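Local coordinates for protein LRIM1 (Anopheles gambiae, PDB 3O53) that forms, with the leucine-rich repeat protein APL1C, a heterodimeric complex that regulates complement-like immunity in the mosquito, at residues A[20-23]-A[24-28]; A[125-129]-A[130-134]. One frame throughout, in Å; residues are numbered along the deposited sequence.

How the contacts relate
Both contacts are short-range and lie in the leucine-rich repeat domain of LRIM1, the N-terminal part of a longer protein. They share no element: their centres are 32 Å apart and their nearest atoms about 21 Å. Contact 1 is the start of helix 22-30, near the N-terminal end of the solenoid and partly exposed; backbone bonds dominate it, with leucines on one side and polar residues on others. Contact 2 is buried and central along the solenoid, its centre about 7 Å from that of the chain, where strand 123-126 runs out into its loop. Its chemistry is mainly that of a buried asparagine amide paired with backbone carbonyls and an N-H, beside packed aliphatic groups that help fill the solenoid interior.

Contact 1 (A[20-23]-A[24-28]); sequences SSLK and QALAS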
ATOM      1  N   SER A  20      -0.760   6.790  33.839  1.00 77.99           N
ATOM      2  CA  SER A  20      -0.366   6.773  35.246  1.00 85.51           C
ATOM      3  C   SER A  20      -0.612   5.416  35.908  1.00 79.65           C
ATOM      4  O   SER A  20       0.036   5.079  36.901  1.00 76.05           O
ATOM      5  CB  SER A  20      -1.084   7.884  36.023  1.00 88.50           C
ATOM      6  OG  SER A  20      -2.485   7.674  36.057  1.00 90.03           O
ATOM      7  N   SER A  21      -1.533   4.633  35.353  1.00 66.56           N
ATOM      8  CA  SER A  21      -1.894   3.350  35.948  1.00 64.22           C
ATOM      9  C   SER A  21      -1.507   2.156  35.077  1.00 65.85           C
ATOM     10  O   SER A  21      -1.811   1.013  35.417  1.00 72.34           O
ATOM     11  CB  SER A  21      -3.397   3.301  36.225  1.00 66.50           C
ATOM     12  OG  SER A  21      -4.136   3.317  35.016  1.00 69.74           O
ATOM     13  N   LEU A  22      -0.844   2.414  33.956  1.00 67.28           N
ATOM     14  CA  LEU A  22      -0.473   1.336  33.043  1.00 62.95           C
ATOM     15  C   LEU A  22       0.535   0.420  33.719  1.00 69.85           C
ATOM     16  O   LEU A  22       0.391  -0.802  33.697  1.00 60.61           O
ATOM     17  CB  LEU A  22       0.119   1.891  31.744  1.00 57.71           C
ATOM     18  CG  LEU A  22       0.582   0.829  30.734  1.00 58.56           C
ATOM     19  CD1 LEU A  22      -0.586  -0.030  30.299  1.00 55.14           C
ATOM     20  CD2 LEU A  22       1.261   1.453  29.518  1.00 58.16           C
ATOM     21  N   LYS A  23       1.550   1.027  34.328  1.00 75.13           N
ATOM     22  CA  LYS A  23       2.643   0.288  34.948  1.00 80.74           C
ATOM     23  C   LYS A  23       2.127  -0.703  35.985  1.00 85.36           C
ATOM     24  O   LYS A  23       2.625  -1.824  36.092  1.00 78.87           O
ATOM     25  CB  LYS A  23       3.626   1.258  35.605  1.00 87.84           C
ATOM     26  CG  LYS A  23       4.180   2.316  34.660  1.00 99.30           C
ATOM     27  CD  LYS A  23       5.031   3.331  35.409  1.00106.80           C
ATOM     28  CE  LYS A  23       5.573   4.407  34.481  1.00107.44           C
ATOM     29  NZ  LYS A  23       6.364   5.428  35.226  1.00110.06           N
ATOM     30  N   GLN A  24       1.130  -0.282  36.754  1.00 71.38           N
ATOM     31  CA  GLN A  24       0.523  -1.148  37.752  1.00 74.44           C
ATOM     32  C   GLN A  24      -0.216  -2.301  37.082  1.00 65.48           C
ATOM     33  O   GLN A  24      -0.038  -3.460  37.450  1.00 58.89           O
ATOM     34  CB  GLN A  24      -0.438  -0.348  38.629  1.00 81.28           C
ATOM     35  CG  GLN A  24      -1.226  -1.194  39.606  1.00 90.72           C
ATOM     36  CD  GLN A  24      -2.203  -0.373  40.417  1.00102.13           C
ATOM     37  OE1 GLN A  24      -2.024   0.832  40.590  1.00106.20           O
ATOM     38  NE2 GLN A  24      -3.247  -1.023  40.920  1.00104.56           N
ATOM     39  N   ALA A  25      -1.044  -1.976  36.095  1.00 59.44           N
ATOM     40  CA  ALA A  25      -1.823  -2.982  35.383  1.00 58.13           C
ATOM     41  C   ALA A  25      -0.929  -4.083  34.820  1.00 57.00           C
ATOM     42  O   ALA A  25      -1.262  -5.266  34.898  1.00 55.60           O
ATOM     43  CB  ALA A  25      -2.625  -2.331  34.268  1.00 55.28           C
ATOM     44  N   LEU A  26       0.208  -3.690  34.255  1.00 55.89           N
ATOM     45  CA  LEU A  26       1.107  -4.642  33.619  1.00 58.03           C
ATOM     46  C   LEU A  26       1.819  -5.494  34.664  1.00 60.58           C
ATOM     47  O   LEU A  26       2.167  -6.641  34.396  1.00 56.88           O
ATOM     48  CB  LEU A  26       2.124  -3.918  32.730  1.00 57.38           C
ATOM     49  CG  LEU A  26       1.546  -3.187  31.509  1.00 47.00           C
ATOM     50  CD1 LEU A  26       2.661  -2.557  30.673  1.00 45.11           C
ATOM     51  CD2 LEU A  26       0.700  -4.121  30.644  1.00 41.79           C
ATOM     52  N   ALA A  27       2.032  -4.931  35.851  1.00 52.78           N
ATOM     53  CA  ALA A  27       2.615  -5.684  36.958  1.00 53.87           C
ATOM     54  C   ALA A  27       1.692  -6.833  37.338  1.00 58.88           C
ATOM     55  O   ALA A  27       2.132  -7.973  37.475  1.00 65.18           O
ATOM     56  CB  ALA A  27       2.845  -4.777  38.152  1.00 69.41           C
ATOM     57  N   SER A  28       0.410  -6.526  37.506  1.00 60.72           N
ATOM     58  CA  SER A  28      -0.600  -7.539  37.766  1.00 73.70           C
ATOM     59  C   SER A  28      -0.571  -8.598  36.675  1.00 63.25           C
ATOM     60  O   SER A  28      -0.600  -9.796  36.957  1.00 48.94           O
ATOM     61  CB  SER A  28      -1.991  -6.905  37.814  1.00 93.91           C
ATOM     62  OG  SER A  28      -2.013  -5.782  38.676  1.00109.02           O
TER
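The opening turns of helix 22-30, which lies between strands 11-15 and 38-40 near the N-terminal end of the leucine-rich repeat solenoid, are held by bonds between residues four apart. Leu26 N meets Leu22 O at 2.9 Å, nearly along the C=O axis. Before it, Ala25 N donates to Ser21 O at 3.2 Å, and after it Ala27 N reaches Lys23 O, also at 3.2 Å, with the donor tilted 31° from the carbonyl plane. The same spacing brings two leucines together on the buried side. Leu22 CG stands 4.0 Å from Leu26 CD1, the two side chains crossing obliquely. They meet because Leu22 has CG anti to its own nitrogen (chi1 178°) whereas Leu26 has it anti to the carbonyl carbon (chi1 -65°). Leu22 also packs on Leu46, so branched hydrocarbon suits this face, while the small Ala25 fits against His3. Farther along, Gln24 O takes two donors from one residue: Ser28 N at 3.1 Å and Ser28 OG at 3.3 Å, the hydroxyl lying above the carbonyl plane. Serine, with its short side chain, can return its hydroxyl to the preceding turn in this way. Lys23 and Gln24, both exposed, extend in different directions away from the leucines; Gln24 also touches His3. Leucines at i and i+4 beneath polar neighbours are the pattern of an amphipathic helix.

Contact 2 (A[125-129]-A[130-134]); sequences IYLAN and NKITM
Leu127 O is gripped by two asparagine amides, those of Asn130 and Asn154. Asn130 ND2 lies 3.0 Å from Leu127 O on a nearly straight N-H path (169°), but it comes down from above the carbonyl plane, 68° out of it, while Leu127 O stays close to the plane of the Asn130 amide. With CG beside its backbone nitrogen (chi1 -84°), Asn130 folds its amide back over the bend. The same ND2 also donates to Ala106 O, and OD1 accepts from Ile111 N, so a buried amide is satisfied at both ends. This is the asparagine ladder of leucine-rich repeats: Asn130 ties its turn to the preceding coil, and Asn154 makes the equivalent bonds to Leu127 O and Ile132 N one coil on. Asparagine suits the place because one short, flat group offers both donor and acceptor to backbone atoms. In the solenoid interior, Leu127 CD1 touches Ile132 CD1 at 3.7 Å, the two side chains crossing at about a right angle as aliphatic filling of the core. Asn129, whose positive phi asparagine tolerates well, is exposed at the bend. A water donates to Asn129 OD1 at 2.7 Å and to Asn130 O at 3.2 Å, while Asn129 ND2 bonds Asn108 OD1.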
ATOM      1  N   ILE A 125       1.342  -5.746   5.416  1.00 29.06           N
ATOM      2  CA  ILE A 125       1.589  -4.412   5.965  1.00 29.36           C
ATOM      3  C   ILE A 125       0.485  -3.445   5.553  1.00 29.17           C
ATOM      4  O   ILE A 125       0.273  -3.206   4.370  1.00 32.27           O
ATOM      5  CB  ILE A 125       2.935  -3.861   5.470  1.00 27.77           C
ATOM      6  CG1 ILE A 125       4.086  -4.697   6.044  1.00 32.97           C
ATOM      7  CG2 ILE A 125       3.084  -2.367   5.851  1.00 25.73           C
ATOM      8  CD1 ILE A 125       5.438  -4.414   5.401  1.00 32.31           C
ATOM      9  N   TYR A 126      -0.211  -2.900   6.547  1.00 26.34           N
ATOM     10  CA  TYR A 126      -1.344  -2.020   6.315  1.00 30.79           C
ATOM     11  C   TYR A 126      -1.008  -0.623   6.809  1.00 27.63           C
ATOM     12  O   TYR A 126      -1.029  -0.378   8.001  1.00 25.06           O
ATOM     13  CB  TYR A 126      -2.574  -2.541   7.068  1.00 31.34           C
ATOM     14  CG  TYR A 126      -3.039  -3.898   6.602  1.00 32.96           C
ATOM     15  CD1 TYR A 126      -4.033  -4.016   5.645  1.00 38.84           C
ATOM     16  CD2 TYR A 126      -2.483  -5.065   7.115  1.00 35.31           C
ATOM     17  CE1 TYR A 126      -4.472  -5.259   5.210  1.00 45.01           C
ATOM     18  CE2 TYR A 126      -2.920  -6.322   6.683  1.00 39.98           C
ATOM     19  CZ  TYR A 126      -3.910  -6.403   5.731  1.00 45.12           C
ATOM     20  OH  TYR A 126      -4.348  -7.633   5.286  1.00 46.71           O
ATOM     21  N   LEU A 127      -0.714   0.290   5.886  1.00 22.57           N
ATOM     22  CA  LEU A 127      -0.286   1.633   6.248  1.00 24.84           C
ATOM     23  C   LEU A 127      -1.126   2.730   5.588  1.00 28.06           C
ATOM     24  O   LEU A 127      -0.630   3.830   5.332  1.00 28.44           O
ATOM     25  CB  LEU A 127       1.185   1.829   5.850  1.00 22.38           C
ATOM     26  CG  LEU A 127       2.212   1.091   6.718  1.00 26.41           C
ATOM     27  CD1 LEU A 127       3.592   1.085   6.033  1.00 25.07           C
ATOM     28  CD2 LEU A 127       2.285   1.728   8.103  1.00 27.12           C
ATOM     29  N   ALA A 128      -2.388   2.448   5.300  1.00 23.39           N
ATOM     30  CA  ALA A 128      -3.233   3.452   4.666  1.00 31.03           C
ATOM     31  C   ALA A 128      -3.268   4.708   5.535  1.00 33.67           C
ATOM     32  O   ALA A 128      -3.240   4.621   6.753  1.00 28.63           O
ATOM     33  CB  ALA A 128      -4.637   2.931   4.462  1.00 29.34           C
ATOM     34  N   ASN A 129      -3.320   5.869   4.890  1.00 32.05           N
ATOM     35  CA  ASN A 129      -3.610   7.128   5.571  1.00 26.53           C
ATOM     36  C   ASN A 129      -2.549   7.487   6.599  1.00 27.14           C
ATOM     37  O   ASN A 129      -2.827   7.559   7.794  1.00 28.85           O
ATOM     38  CB  ASN A 129      -4.984   7.073   6.250  1.00 29.48           C
ATOM     39  CG  ASN A 129      -5.494   8.455   6.615  1.00 34.27           C
ATOM     40  OD1 ASN A 129      -5.046   9.450   6.049  1.00 28.99           O
ATOM     41  ND2 ASN A 129      -6.429   8.526   7.554  1.00 32.52           N
ATOM     42  N   ASN A 130      -1.330   7.689   6.118  1.00 25.26           N
ATOM     43  CA  ASN A 130      -0.221   8.078   6.953  1.00 29.19           C
ATOM     44  C   ASN A 130       0.540   9.213   6.248  1.00 34.55           C
ATOM     45  O   ASN A 130      -0.033   9.897   5.408  1.00 32.12           O
ATOM     46  CB  ASN A 130       0.664   6.865   7.235  1.00 25.22           C
ATOM     47  CG  ASN A 130       0.148   6.036   8.398  1.00 32.12           C
ATOM     48  OD1 ASN A 130       0.152   6.488   9.537  1.00 28.32           O
ATOM     49  ND2 ASN A 130      -0.311   4.818   8.109  1.00 27.41           N
ATOM     50  N   LYS A 131       1.810   9.410   6.585  1.00 27.32           N
ATOM     51  CA  LYS A 131       2.599  10.494   5.998  1.00 32.53           C
ATOM     52  C   LYS A 131       3.824   9.968   5.251  1.00 26.76           C
ATOM     53  O   LYS A 131       4.871  10.596   5.249  1.00 27.19           O
ATOM     54  CB  LYS A 131       3.057  11.469   7.087  1.00 37.25           C
ATOM     55  CG  LYS A 131       1.952  11.915   8.028  1.00 45.48           C
ATOM     56  CD  LYS A 131       0.912  12.758   7.322  1.00 62.52           C
ATOM     57  CE  LYS A 131       1.290  14.227   7.302  1.00 85.31           C
ATOM     58  NZ  LYS A 131       0.169  15.074   6.802  1.00 94.92           N
ATOM     59  N   ILE A 132       3.685   8.812   4.621  1.00 23.96           N
ATOM     60  CA  ILE A 132       4.781   8.222   3.879  1.00 25.21           C
ATOM     61  C   ILE A 132       4.960   8.997   2.571  1.00 23.86           C
ATOM     62  O   ILE A 132       4.001   9.219   1.836  1.00 20.61           O
ATOM     63  CB  ILE A 132       4.502   6.714   3.629  1.00 24.55           C
ATOM     64  CG1 ILE A 132       4.582   5.967   4.968  1.00 32.37           C
ATOM     65  CG2 ILE A 132       5.501   6.114   2.625  1.00 21.34           C
ATOM     66  CD1 ILE A 132       3.989   4.577   4.935  1.00 37.47           C
ATOM     67  N   THR A 133       6.184   9.427   2.285  1.00 24.06           N
ATOM     68  CA  THR A 133       6.439  10.174   1.055  1.00 24.44           C
ATOM     69  C   THR A 133       7.325   9.417   0.062  1.00 22.53           C
ATOM     70  O   THR A 133       7.479   9.843  -1.069  1.00 23.03           O
ATOM     71  CB  THR A 133       7.090  11.525   1.379  1.00 31.92           C
ATOM     72  OG1 THR A 133       8.395  11.305   1.921  1.00 28.30           O
ATOM     73  CG2 THR A 133       6.253  12.283   2.401  1.00 38.63           C
ATOM     74  N   MET A 134       7.906   8.296   0.476  1.00 21.11           N
ATOM     75  CA  MET A 134       8.720   7.495  -0.427  1.00 21.64           C
ATOM     76  C   MET A 134       8.810   6.057   0.089  1.00 25.47           C
ATOM     77  O   MET A 134       8.691   5.811   1.293  1.00 22.50           O
ATOM     78  CB  MET A 134      10.128   8.116  -0.597  1.00 23.94           C
ATOM     79  CG  MET A 134      10.977   8.224   0.665  1.00 38.67           C
ATOM     80  SD  MET A 134      12.670   8.856   0.364  1.00 45.80           S
ATOM     81  CE  MET A 134      12.353  10.298  -0.613  1.00 29.46           C
TER
HETATM   82  O   HOH W   1      -2.847  11.052   6.439  1.00 50.10           O